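Local structure of cell division protein FtsZ 1 (2VAP) at residues Thr184-Val189 and Ala241-Gly246; Ala249-Gly254 and Ser272-Val277; Ile253-Ser258 and Thr330-Leu335; Asp278-Thr283 and Ser308-Pro313; Gly284-Val289 and Leu334-Gly339. The protein binds GTP and, like tubulin, probably hydrolyses it and polymerises, forming a contractile ring at the future cell division site. One frame throughout, in Å; residues are numbered along the deposited sequence.

Overall arrangement
The five contacts run from the GTPase domain into the C-terminal domain. Interaction 1 closes first along the chain and ties strand 186-191 to the turn after helix 236-243. Strand 249-256 follows at once, and interactions 2 and 3, with centres about 13 Å apart, share Ile253 and Gly254 on it. Interactions 3 and 5 both use strand 331-338, which lies between strands 249-256 and 284-291 in the mixed sheet. Interaction 4 joins the loop before strand 284-291 to the end of helix 297-310, and its centre is about 11 Å from that of interaction 5. Interactions 1 and 2 meet through probable backbone hydrogen bonds between Leu187, Val189 and Ala249, which join the two domains directly.

Interaction 1: Thr184-Val189 and Ala241-Gly246; sequences TDTLVV and AVMNNG
Thr186 packs against Met243 and Gly246 where strand 186-191, an edge strand of the Rossmann-like parallel sheet of the GTPase domain, meets the turn that follows helix 236-243. Thr186 CB lies 3.9 Å from the Met243 CE methyl, and from there the two branches part. OG1 stands beside the backbone N (chi1 -60°) and donates to Met243 O over 2.6 Å, lying in the carbonyl plane and on a lone pair. CG2 instead meets Met243 CE at 3.8 Å, because the methionine chain bends at chi3 (86°) and brings its methyl round; the two side chains cross at about a right angle. A residue with one polar and one apolar branch suits this place. Glycine suits position 246 too: Gly246 CA lies 3.4 Å from Thr186 OG1, and a CB there would clash with the hydroxyl. Just before the strand, Asp185 rests its CB on Asn244 O at 3.3 Å. Its carboxylate is held mainly by a salt bridge to Lys148 and a bond from Thr154 N. A water completes the junction, donating to Asp185 OD1 and to Asn244 O, each at 2.8 Å.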
# COMPACT_ATOMS: atom_id res chain seq x y z
N THR A 184 -11.21 2.47 7.09
CA THR A 184 -10.52 2.62 5.81
C THR A 184 -11.51 2.75 4.65
O THR A 184 -12.64 2.27 4.72
CB THR A 184 -9.56 1.44 5.50
OG1 THR A 184 -10.27 0.19 5.62
CG2 THR A 184 -8.37 1.45 6.45
N ASP A 185 -11.06 3.43 3.60
CA ASP A 185 -11.80 3.53 2.35
C ASP A 185 -11.44 2.36 1.44
O ASP A 185 -12.31 1.76 0.80
CB ASP A 185 -11.52 4.87 1.67
CG ASP A 185 -12.03 6.05 2.49
OD1 ASP A 185 -13.17 5.99 2.98
OD2 ASP A 185 -11.28 7.04 2.64
N THR A 186 -10.14 2.04 1.39
CA THR A 186 -9.64 0.83 0.75
C THR A 186 -8.65 0.16 1.70
O THR A 186 -7.77 0.82 2.26
CB THR A 186 -8.97 1.12 -0.61
OG1 THR A 186 -9.92 1.72 -1.49
CG2 THR A 186 -8.45 -0.17 -1.26
N LEU A 187 -8.82 -1.15 1.89
CA LEU A 187 -7.93 -1.94 2.73
C LEU A 187 -7.20 -2.97 1.86
O LEU A 187 -7.76 -4.00 1.49
CB LEU A 187 -8.73 -2.61 3.85
CG LEU A 187 -8.07 -3.62 4.81
CD1 LEU A 187 -6.84 -3.05 5.51
CD2 LEU A 187 -9.09 -4.11 5.83
N VAL A 188 -5.95 -2.65 1.53
CA VAL A 188 -5.12 -3.53 0.72
C VAL A 188 -4.41 -4.52 1.64
O VAL A 188 -3.61 -4.12 2.49
CB VAL A 188 -4.08 -2.75 -0.12
CG1 VAL A 188 -3.30 -3.69 -1.02
CG2 VAL A 188 -4.76 -1.66 -0.95
N VAL A 189 -4.72 -5.80 1.48
CA VAL A 189 -4.16 -6.85 2.33
C VAL A 189 -3.23 -7.77 1.54
O VAL A 189 -3.59 -8.29 0.48
CB VAL A 189 -5.27 -7.64 3.09
CG1 VAL A 189 -6.22 -8.36 2.12
CG2 VAL A 189 -4.67 -8.62 4.09
N ALA A 241 -12.26 8.02 -7.11
CA ALA A 241 -13.47 7.38 -7.61
C ALA A 241 -13.47 5.86 -7.41
O ALA A 241 -14.52 5.26 -7.14
CB ALA A 241 -13.68 7.72 -9.09
N VAL A 242 -12.29 5.25 -7.53
CA VAL A 242 -12.14 3.80 -7.34
C VAL A 242 -11.89 3.45 -5.88
O VAL A 242 -12.42 2.45 -5.38
CB VAL A 242 -11.00 3.23 -8.24
CG1 VAL A 242 -10.64 1.80 -7.86
CG2 VAL A 242 -11.40 3.30 -9.70
N MET A 243 -11.11 4.27 -5.19
CA MET A 243 -10.64 3.94 -3.84
C MET A 243 -11.54 4.41 -2.69
O MET A 243 -11.41 3.90 -1.57
CB MET A 243 -9.19 4.40 -3.63
CG MET A 243 -8.21 3.82 -4.65
SD MET A 243 -6.49 3.87 -4.12
CE MET A 243 -6.37 2.36 -3.18
N ASN A 244 -12.44 5.36 -2.96
CA ASN A 244 -13.38 5.86 -1.95
C ASN A 244 -14.19 4.77 -1.26
O ASN A 244 -14.37 4.79 -0.04
CB ASN A 244 -14.34 6.90 -2.55
CG ASN A 244 -13.89 8.33 -2.31
OD1 ASN A 244 -13.04 8.61 -1.47
ND2 ASN A 244 -14.48 9.26 -3.06
N ASN A 245 -14.67 3.82 -2.06
CA ASN A 245 -15.38 2.65 -1.54
C ASN A 245 -14.77 1.37 -2.10
O ASN A 245 -15.48 0.47 -2.56
CB ASN A 245 -16.88 2.75 -1.87
CG ASN A 245 -17.56 3.89 -1.13
OD1 ASN A 245 -18.14 4.78 -1.76
ND2 ASN A 245 -17.50 3.87 0.19
N GLY A 246 -13.44 1.29 -2.04
CA GLY A 246 -12.69 0.15 -2.55
C GLY A 246 -12.84 -1.12 -1.72
O GLY A 246 -12.57 -2.22 -2.21
O HOH W 1 -12.74 9.18 1.82
O HOH W 2 -15.50 4.53 2.49

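Interaction 2: Ala249-Gly254 and Ser272-Val277; sequences AMIGIG and SPLLDV
An ST turn headed by Ser272, and the type I beta turn Ser272-Leu275 that shares its start, pack against strand 249-256 of the C-terminal domain at Ile251, Gly252 and Ile253. Ser272 CB lies 3.7 Å from Gly252 CA, and glycine suits that place, since a CB on it would press tightly on Leu275 CD1. Ser272 OG accepts from Leu274 N at 3.3 Å and shares a water with Ile253 O. An alanine at Ser272 would probably leave Leu274 N and this water without their hydroxyl partner and make the turn less firmly set against the strand. Beyond it, Leu274 and Ile251 lie side by side, pointing the same way, with their CD1 atoms 4.1 Å apart; Ile251 CG1 takes the crowded position (chi1 70°), which brings it beside the leucine. Leu275 CG sits 3.4 Å from Ile251 O. At the start of the strand the extended, unbranched chain of Met250 reaches past the turn and lays SD 3.8 Å from Val277 CG1, beside Asp276 O. Water bridges the backbones here as well, accepting from Ile251 N at 2.9 Å and donating to Leu274 O at 2.8 Å.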
# COMPACT_ATOMS: atom_id res chain seq x y z
N ALA A 249 -9.07 -5.05 -0.74
CA ALA A 249 -8.25 -5.10 -1.94
C ALA A 249 -7.07 -6.04 -1.78
O ALA A 249 -6.58 -6.26 -0.67
CB ALA A 249 -7.78 -3.71 -2.32
N MET A 250 -6.62 -6.60 -2.90
CA MET A 250 -5.42 -7.45 -2.93
C MET A 250 -4.57 -7.10 -4.15
O MET A 250 -5.06 -6.49 -5.10
CB MET A 250 -5.80 -8.93 -2.95
CG MET A 250 -6.39 -9.44 -1.64
SD MET A 250 -6.89 -11.17 -1.72
CE MET A 250 -7.82 -11.31 -0.20
N ILE A 251 -3.29 -7.47 -4.10
CA ILE A 251 -2.35 -7.10 -5.16
C ILE A 251 -1.84 -8.28 -5.97
O ILE A 251 -1.83 -9.42 -5.50
CB ILE A 251 -1.14 -6.27 -4.63
CG1 ILE A 251 -0.20 -7.14 -3.78
CG2 ILE A 251 -1.63 -5.04 -3.86
CD1 ILE A 251 1.16 -6.51 -3.52
N GLY A 252 -1.42 -7.98 -7.20
CA GLY A 252 -0.71 -8.93 -8.05
C GLY A 252 0.48 -8.22 -8.67
O GLY A 252 0.35 -7.10 -9.17
N ILE A 253 1.64 -8.86 -8.61
CA ILE A 253 2.87 -8.30 -9.19
C ILE A 253 3.44 -9.25 -10.24
O ILE A 253 3.56 -10.45 -10.00
CB ILE A 253 3.94 -7.98 -8.10
CG1 ILE A 253 3.38 -7.00 -7.06
CG2 ILE A 253 5.21 -7.40 -8.74
CD1 ILE A 253 4.21 -6.91 -5.79
N GLY A 254 3.78 -8.69 -11.39
CA GLY A 254 4.41 -9.45 -12.47
C GLY A 254 5.54 -8.68 -13.11
O GLY A 254 5.50 -7.45 -13.19
N SER A 272 -0.75 -14.06 -9.95
CA SER A 272 0.06 -13.91 -8.73
C SER A 272 -0.57 -14.60 -7.52
O SER A 272 -1.78 -14.48 -7.31
CB SER A 272 0.30 -12.43 -8.42
OG SER A 272 1.02 -12.27 -7.21
N PRO A 273 0.24 -15.33 -6.74
CA PRO A 273 -0.22 -15.95 -5.49
C PRO A 273 -0.77 -14.93 -4.50
O PRO A 273 -1.61 -15.27 -3.66
CB PRO A 273 1.04 -16.60 -4.93
CG PRO A 273 1.91 -16.82 -6.12
CD PRO A 273 1.66 -15.64 -7.00
N LEU A 274 -0.31 -13.68 -4.59
CA LEU A 274 -0.76 -12.61 -3.70
C LEU A 274 -2.22 -12.20 -3.94
O LEU A 274 -2.86 -11.65 -3.04
CB LEU A 274 0.17 -11.39 -3.81
CG LEU A 274 1.64 -11.60 -3.41
CD1 LEU A 274 2.46 -10.37 -3.76
CD2 LEU A 274 1.78 -11.95 -1.93
N LEU A 275 -2.73 -12.47 -5.14
CA LEU A 275 -4.16 -12.31 -5.42
C LEU A 275 -4.92 -13.53 -4.89
O LEU A 275 -5.42 -14.35 -5.66
CB LEU A 275 -4.42 -12.11 -6.92
CG LEU A 275 -4.18 -10.73 -7.53
CD1 LEU A 275 -4.36 -10.79 -9.04
CD2 LEU A 275 -5.11 -9.67 -6.93
N ASP A 276 -4.98 -13.63 -3.56
CA ASP A 276 -5.56 -14.79 -2.88
C ASP A 276 -7.09 -14.67 -2.79
O ASP A 276 -7.66 -14.65 -1.70
CB ASP A 276 -4.93 -14.94 -1.49
CG ASP A 276 -5.15 -16.32 -0.88
OD1 ASP A 276 -4.89 -16.48 0.33
OD2 ASP A 276 -5.57 -17.25 -1.61
N VAL A 277 -7.72 -14.58 -3.95
CA VAL A 277 -9.17 -14.40 -4.07
C VAL A 277 -9.62 -14.74 -5.50
O VAL A 277 -8.82 -14.69 -6.44
CB VAL A 277 -9.60 -12.94 -3.70
CG1 VAL A 277 -9.06 -11.92 -4.70
CG2 VAL A 277 -11.12 -12.82 -3.56
O HOH W 3 -2.45 -9.16 -1.93
O HOH W 4 3.65 -12.39 -8.11

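Interaction 3: Ile253-Ser258 and Thr330-Leu335; sequences IGESDS and TVRVLL
Thr330, Ile253 and Glu255 bury the most surface where strands 249-256 and 331-338 run side by side, antiparallel at 169° with their axes 4.7 Å apart. Thr330, just before its strand, turns CG2 anti to the backbone N (chi1 -53° for OG1), which sets this methyl 3.8 Å from Glu255 CB and also close to Ser256 O. OG1 faces the other way along the partner segment and touches Asp257 CB at 3.5 Å. A beta-branched residue thus serves two neighbours at once. At the far end Ile253 CG1 meets Leu334 CD1 at 4.0 Å, the side chains crossing obliquely in an apolar patch that suits both. Between them, Glu255 and Arg332 form a non-hydrogen-bonded pair whose side chains lie side by side and point the same way. Their salt bridge is long, Glu255 OE1 standing 3.7 Å from Arg332 NE, with carboxylate and guanidinium planes 35° apart. The aliphatic part of the arginine matters as well, for CG lies 3.6 Å from Gly254 O. An alanine in place of Arg332 would probably leave the Glu255 carboxylate without its positive mate and open a gap beside Gly254 O. Gly254 pairs with Val333, and Ser256 with Val331, through two backbone bonds each, the shortest being Val333 N to Gly254 O at 2.8 Å. Helix 261-270 packs on the face that carries Ser256, Val331 and Val333. This antiparallel pairing forms one margin of the mixed four-stranded sheet of the FtsZ C-terminal domain.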
# COMPACT_ATOMS: atom_id res chain seq x y z
N ILE A 253 1.64 -8.86 -8.61
CA ILE A 253 2.87 -8.30 -9.19
C ILE A 253 3.44 -9.25 -10.24
O ILE A 253 3.56 -10.45 -10.00
CB ILE A 253 3.94 -7.98 -8.10
CG1 ILE A 253 3.38 -7.00 -7.06
CG2 ILE A 253 5.21 -7.40 -8.74
CD1 ILE A 253 4.21 -6.91 -5.79
N GLY A 254 3.78 -8.69 -11.39
CA GLY A 254 4.41 -9.45 -12.47
C GLY A 254 5.54 -8.68 -13.11
O GLY A 254 5.50 -7.45 -13.19
N GLU A 255 6.56 -9.41 -13.57
CA GLU A 255 7.69 -8.80 -14.27
C GLU A 255 8.26 -9.74 -15.33
O GLU A 255 8.25 -10.96 -15.16
CB GLU A 255 8.79 -8.37 -13.29
CG GLU A 255 9.35 -9.48 -12.39
CD GLU A 255 10.52 -9.01 -11.53
OE1 GLU A 255 10.59 -7.81 -11.20
OE2 GLU A 255 11.36 -9.86 -11.18
N SER A 256 8.73 -9.16 -16.43
CA SER A 256 9.30 -9.92 -17.55
C SER A 256 10.25 -9.06 -18.37
O SER A 256 10.04 -7.85 -18.52
CB SER A 256 8.18 -10.46 -18.44
OG SER A 256 8.72 -11.24 -19.51
N ASP A 257 11.29 -9.69 -18.90
CA ASP A 257 12.26 -9.01 -19.77
C ASP A 257 12.40 -9.70 -21.13
O ASP A 257 13.38 -9.48 -21.86
CB ASP A 257 13.63 -8.89 -19.07
CG ASP A 257 14.29 -10.24 -18.82
OD1 ASP A 257 15.54 -10.28 -18.80
OD2 ASP A 257 13.58 -11.25 -18.63
N SER A 258 11.42 -10.53 -21.48
CA SER A 258 11.41 -11.28 -22.73
C SER A 258 10.96 -10.42 -23.92
O SER A 258 10.73 -9.21 -23.77
CB SER A 258 10.53 -12.52 -22.61
OG SER A 258 9.18 -12.16 -22.38
N THR A 330 13.21 -4.81 -18.39
CA THR A 330 12.07 -5.41 -17.70
C THR A 330 10.86 -4.48 -17.61
O THR A 330 11.00 -3.30 -17.30
CB THR A 330 12.47 -5.87 -16.27
OG1 THR A 330 13.63 -6.71 -16.34
CG2 THR A 330 11.33 -6.64 -15.59
N VAL A 331 9.68 -5.03 -17.92
CA VAL A 331 8.41 -4.36 -17.64
C VAL A 331 7.80 -4.99 -16.38
O VAL A 331 7.68 -6.21 -16.28
CB VAL A 331 7.43 -4.44 -18.84
CG1 VAL A 331 5.99 -4.16 -18.41
CG2 VAL A 331 7.85 -3.45 -19.92
N ARG A 332 7.42 -4.13 -15.43
CA ARG A 332 6.78 -4.57 -14.19
C ARG A 332 5.34 -4.07 -14.15
O ARG A 332 5.06 -2.92 -14.47
CB ARG A 332 7.57 -4.05 -12.98
CG ARG A 332 7.10 -4.59 -11.64
CD ARG A 332 7.89 -3.99 -10.49
NE ARG A 332 9.28 -4.45 -10.46
CZ ARG A 332 10.22 -3.98 -9.65
NH1 ARG A 332 9.94 -3.02 -8.77
NH2 ARG A 332 11.45 -4.47 -9.71
N VAL A 333 4.43 -4.96 -13.75
CA VAL A 333 3.02 -4.61 -13.62
C VAL A 333 2.55 -4.79 -12.18
O VAL A 333 2.66 -5.88 -11.61
CB VAL A 333 2.13 -5.45 -14.59
CG1 VAL A 333 0.65 -5.22 -14.31
CG2 VAL A 333 2.46 -5.11 -16.04
N LEU A 334 2.05 -3.70 -11.60
CA LEU A 334 1.36 -3.76 -10.31
C LEU A 334 -0.14 -3.68 -10.53
O LEU A 334 -0.64 -2.73 -11.14
CB LEU A 334 1.83 -2.64 -9.37
CG LEU A 334 1.03 -2.48 -8.06
CD1 LEU A 334 1.26 -3.66 -7.11
CD2 LEU A 334 1.36 -1.17 -7.37
N LEU A 335 -0.84 -4.69 -10.04
CA LEU A 335 -2.29 -4.75 -10.13
C LEU A 335 -2.88 -4.72 -8.72
O LEU A 335 -2.50 -5.52 -7.87
CB LEU A 335 -2.73 -6.02 -10.87
CG LEU A 335 -4.22 -6.29 -11.10
CD1 LEU A 335 -4.83 -5.27 -12.05
CD2 LEU A 335 -4.41 -7.70 -11.63

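Interaction 4: Asp278-Thr283 and Ser308-Pro313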
# COMPACT_ATOMS: atom_id res chain seq x y z
N ASP A 278 -10.89 -15.10 -5.65
CA ASP A 278 -11.52 -15.21 -6.96
C ASP A 278 -11.69 -13.79 -7.51
O ASP A 278 -12.50 -13.01 -7.00
CB ASP A 278 -12.87 -15.92 -6.86
CG ASP A 278 -13.49 -16.22 -8.22
OD1 ASP A 278 -12.82 -16.06 -9.26
OD2 ASP A 278 -14.67 -16.63 -8.24
N ILE A 279 -10.91 -13.46 -8.54
CA ILE A 279 -10.87 -12.11 -9.09
C ILE A 279 -12.11 -11.72 -9.89
O ILE A 279 -12.23 -10.59 -10.36
CB ILE A 279 -9.57 -11.85 -9.92
CG1 ILE A 279 -9.41 -12.90 -11.03
CG2 ILE A 279 -8.35 -11.79 -9.00
CD1 ILE A 279 -8.30 -12.59 -12.02
N ASP A 280 -13.04 -12.66 -10.03
CA ASP A 280 -14.33 -12.41 -10.68
C ASP A 280 -15.25 -11.55 -9.81
O ASP A 280 -16.17 -10.91 -10.32
CB ASP A 280 -15.03 -13.73 -11.04
CG ASP A 280 -14.29 -14.52 -12.11
OD1 ASP A 280 -14.17 -15.75 -11.96
OD2 ASP A 280 -13.82 -13.91 -13.10
N GLY A 281 -14.98 -11.54 -8.51
CA GLY A 281 -15.76 -10.74 -7.55
C GLY A 281 -15.30 -9.30 -7.44
O GLY A 281 -15.84 -8.54 -6.63
N ALA A 282 -14.30 -8.93 -8.24
CA ALA A 282 -13.75 -7.57 -8.24
C ALA A 282 -14.70 -6.57 -8.90
O ALA A 282 -15.33 -6.87 -9.91
CB ALA A 282 -12.41 -7.56 -8.94
N THR A 283 -14.77 -5.38 -8.31
CA THR A 283 -15.61 -4.30 -8.84
C THR A 283 -14.76 -3.12 -9.33
O THR A 283 -15.28 -2.18 -9.93
CB THR A 283 -16.63 -3.80 -7.79
OG1 THR A 283 -15.94 -3.40 -6.59
CG2 THR A 283 -17.64 -4.89 -7.45
N SER A 308 -8.77 -6.01 -18.23
CA SER A 308 -10.18 -5.70 -18.48
C SER A 308 -10.98 -6.91 -18.97
O SER A 308 -12.13 -7.10 -18.56
CB SER A 308 -10.32 -4.53 -19.46
OG SER A 308 -11.67 -4.12 -19.58
N SER A 309 -10.37 -7.70 -19.84
CA SER A 309 -11.01 -8.91 -20.39
C SER A 309 -11.17 -10.00 -19.33
O SER A 309 -12.14 -10.76 -19.35
CB SER A 309 -10.22 -9.44 -21.59
OG SER A 309 -8.90 -9.80 -21.21
N ARG A 310 -10.21 -10.06 -18.41
CA ARG A 310 -10.21 -11.06 -17.34
C ARG A 310 -11.22 -10.73 -16.24
O ARG A 310 -11.90 -11.62 -15.71
CB ARG A 310 -8.80 -11.24 -16.77
CG ARG A 310 -8.66 -12.28 -15.66
CD ARG A 310 -9.02 -13.69 -16.14
NE ARG A 310 -9.05 -14.65 -15.04
CZ ARG A 310 -10.11 -14.89 -14.27
NH1 ARG A 310 -11.25 -14.24 -14.46
NH2 ARG A 310 -10.02 -15.79 -13.29
N LEU A 311 -11.32 -9.44 -15.90
CA LEU A 311 -12.23 -8.99 -14.85
C LEU A 311 -13.67 -8.86 -15.35
O LEU A 311 -13.94 -9.01 -16.54
CB LEU A 311 -11.76 -7.65 -14.27
CG LEU A 311 -10.44 -7.55 -13.51
CD1 LEU A 311 -10.22 -6.12 -13.06
CD2 LEU A 311 -10.39 -8.50 -12.32
N ASP A 312 -14.58 -8.59 -14.42
CA ASP A 312 -15.98 -8.31 -14.73
C ASP A 312 -16.07 -7.06 -15.61
O ASP A 312 -15.42 -6.06 -15.31
CB ASP A 312 -16.77 -8.11 -13.43
CG ASP A 312 -18.27 -8.15 -13.63
OD1 ASP A 312 -18.84 -7.15 -14.12
OD2 ASP A 312 -18.90 -9.18 -13.29
N PRO A 313 -16.87 -7.12 -16.69
CA PRO A 313 -16.99 -6.00 -17.64
C PRO A 313 -17.47 -4.69 -17.02
O PRO A 313 -17.25 -3.62 -17.59
CB PRO A 313 -18.02 -6.51 -18.66
CG PRO A 313 -18.72 -7.64 -17.98
CD PRO A 313 -17.69 -8.27 -17.11
O HOH W 5 -13.93 -8.89 -11.65
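Ile279 and Asp280 meet Arg310 and Leu311 where the chain leaves helix 297-310 at Leu311, the backbones drawing closest between Asp280 CA and Leu311 CA at 5.8 Å. Arg310 is gripped in two ways. Its NH1 donates to Asp280 OD2 over 2.9 Å in a salt bridge; the oxygen lies near the guanidinium plane, and NH1 meets OD2 on the syn side, 30° out of the carboxylate plane. Over one face of the same guanidinium sits Ile279 CD1, 3.6 Å above the plane and over its centre, so that a flat cation and a branched apolar chain fit together at about a right angle. Arg310 CG, anti to the backbone N (chi1 -179°), also lies 3.7 Å from Ile279 CD1. The segment 278-283 belongs to the loop that leads from helix 261-270 into strand 284-291 of the alpha/beta C-terminal domain, and Leu311, the first residue past helix 297-310, packs against it. Leu311 CD2 reaches Ile279 O at 3.4 Å and Ala282 CB at 4.0 Å, a small methyl suiting this close approach; both Ala282 and Leu311 also touch Ile337 of strand 331-338. A water accepts from Asp312 N and donates to Ile279 O at 2.7 Å and to Ala282 O at 3.0 Å.

Interaction 5: Gly284-Val289 and Leu334-Gly339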
# COMPACT_ATOMS: atom_id res chain seq x y z
N GLY A 284 -13.46 -3.18 -9.07
CA GLY A 284 -12.53 -2.14 -9.50
C GLY A 284 -11.09 -2.60 -9.53
O GLY A 284 -10.76 -3.66 -9.00
N ALA A 285 -10.24 -1.80 -10.16
CA ALA A 285 -8.81 -2.11 -10.27
C ALA A 285 -7.96 -0.88 -10.53
O ALA A 285 -8.37 0.04 -11.23
CB ALA A 285 -8.58 -3.14 -11.37
N LEU A 286 -6.77 -0.88 -9.94
CA LEU A 286 -5.73 0.09 -10.28
C LEU A 286 -4.58 -0.66 -10.94
O LEU A 286 -4.15 -1.70 -10.45
CB LEU A 286 -5.24 0.85 -9.04
CG LEU A 286 -6.24 1.72 -8.27
CD1 LEU A 286 -6.89 0.94 -7.14
CD2 LEU A 286 -5.56 2.96 -7.72
N ILE A 287 -4.10 -0.12 -12.06
CA ILE A 287 -3.00 -0.74 -12.80
C ILE A 287 -1.85 0.25 -12.96
O ILE A 287 -2.04 1.33 -13.52
CB ILE A 287 -3.44 -1.23 -14.21
CG1 ILE A 287 -4.68 -2.13 -14.11
CG2 ILE A 287 -2.29 -1.97 -14.91
CD1 ILE A 287 -5.30 -2.46 -15.46
N HIS A 288 -0.68 -0.12 -12.47
CA HIS A 288 0.53 0.67 -12.68
C HIS A 288 1.51 -0.13 -13.53
O HIS A 288 2.07 -1.13 -13.08
CB HIS A 288 1.17 1.07 -11.35
CG HIS A 288 2.22 2.14 -11.48
ND1 HIS A 288 2.63 2.91 -10.42
CD2 HIS A 288 2.92 2.58 -12.56
CE1 HIS A 288 3.55 3.77 -10.82
NE2 HIS A 288 3.74 3.59 -12.12
N VAL A 289 1.70 0.32 -14.77
CA VAL A 289 2.66 -0.30 -15.68
C VAL A 289 3.98 0.45 -15.58
O VAL A 289 4.04 1.67 -15.73
CB VAL A 289 2.15 -0.28 -17.15
CG1 VAL A 289 3.10 -1.06 -18.06
CG2 VAL A 289 0.74 -0.86 -17.24
N LEU A 334 2.05 -3.70 -11.60
CA LEU A 334 1.36 -3.76 -10.31
C LEU A 334 -0.14 -3.68 -10.53
O LEU A 334 -0.64 -2.73 -11.14
CB LEU A 334 1.83 -2.64 -9.37
CG LEU A 334 1.03 -2.48 -8.06
CD1 LEU A 334 1.26 -3.66 -7.11
CD2 LEU A 334 1.36 -1.17 -7.37
N LEU A 335 -0.84 -4.69 -10.04
CA LEU A 335 -2.29 -4.75 -10.13
C LEU A 335 -2.88 -4.72 -8.72
O LEU A 335 -2.50 -5.52 -7.87
CB LEU A 335 -2.73 -6.02 -10.87
CG LEU A 335 -4.22 -6.29 -11.10
CD1 LEU A 335 -4.83 -5.27 -12.05
CD2 LEU A 335 -4.41 -7.70 -11.63
N VAL A 336 -3.78 -3.77 -8.48
CA VAL A 336 -4.50 -3.69 -7.21
C VAL A 336 -5.99 -3.86 -7.49
O VAL A 336 -6.63 -2.99 -8.08
CB VAL A 336 -4.23 -2.37 -6.45
CG1 VAL A 336 -5.00 -2.33 -5.13
CG2 VAL A 336 -2.74 -2.19 -6.19
N ILE A 337 -6.53 -5.00 -7.07
CA ILE A 337 -7.91 -5.38 -7.33
C ILE A 337 -8.78 -5.04 -6.11
O ILE A 337 -8.48 -5.47 -5.00
CB ILE A 337 -8.01 -6.90 -7.66
CG1 ILE A 337 -7.24 -7.23 -8.95
CG2 ILE A 337 -9.45 -7.37 -7.72
CD1 ILE A 337 -7.84 -6.64 -10.23
N THR A 338 -9.85 -4.28 -6.33
CA THR A 338 -10.69 -3.78 -5.24
C THR A 338 -12.09 -4.39 -5.22
O THR A 338 -12.56 -4.94 -6.22
CB THR A 338 -10.81 -2.23 -5.26
OG1 THR A 338 -11.49 -1.82 -6.45
CG2 THR A 338 -9.44 -1.57 -5.20
N GLY A 339 -12.76 -4.28 -4.07
CA GLY A 339 -14.13 -4.74 -3.90
C GLY A 339 -14.29 -6.25 -3.82
O GLY A 339 -15.32 -6.79 -4.23
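Val336 O takes the short bond from Leu286 N, at 2.8 Å and in the carbonyl plane, and a CA-H contact from Ala285 CA at 3.2 Å. It sits midway in the antiparallel pairing of strands 284-291 and 331-338, whose axes lie 4.6 Å apart. Leu286 with Val336 and His288 with Leu334 each close with two sound backbone bonds. At Gly284 the pairing is less regular: Thr338 N stands 48° above the carbonyl plane of Gly284 O, and the return bond from Gly284 N is weak. Here Thr338 turns OG1 between its own N and carbonyl carbon (chi1 64°), over Gly284; glycine fits because a CB would clash with that hydroxyl. Thr338 CG2 then meets Leu286 CD1 at 4.1 Å. On the other face small and branched side chains interlock: Ala285 CB touches Ile337 CD1 at 3.8 Å, and Ile287 CG1 and Leu335 CD1 lie side by side at the same distance of 3.8 Å. His288 points its ring away from Leu334 and is fixed at both nitrogens, by Gly221 O and Thr322 OG1. Strands 316-323 and 249-256 flank the pair within the mixed sheet. Helix 297-310 packs on the face of Ile287 and Leu335, and helix 204-227 on that of Leu286, His288 and Val336.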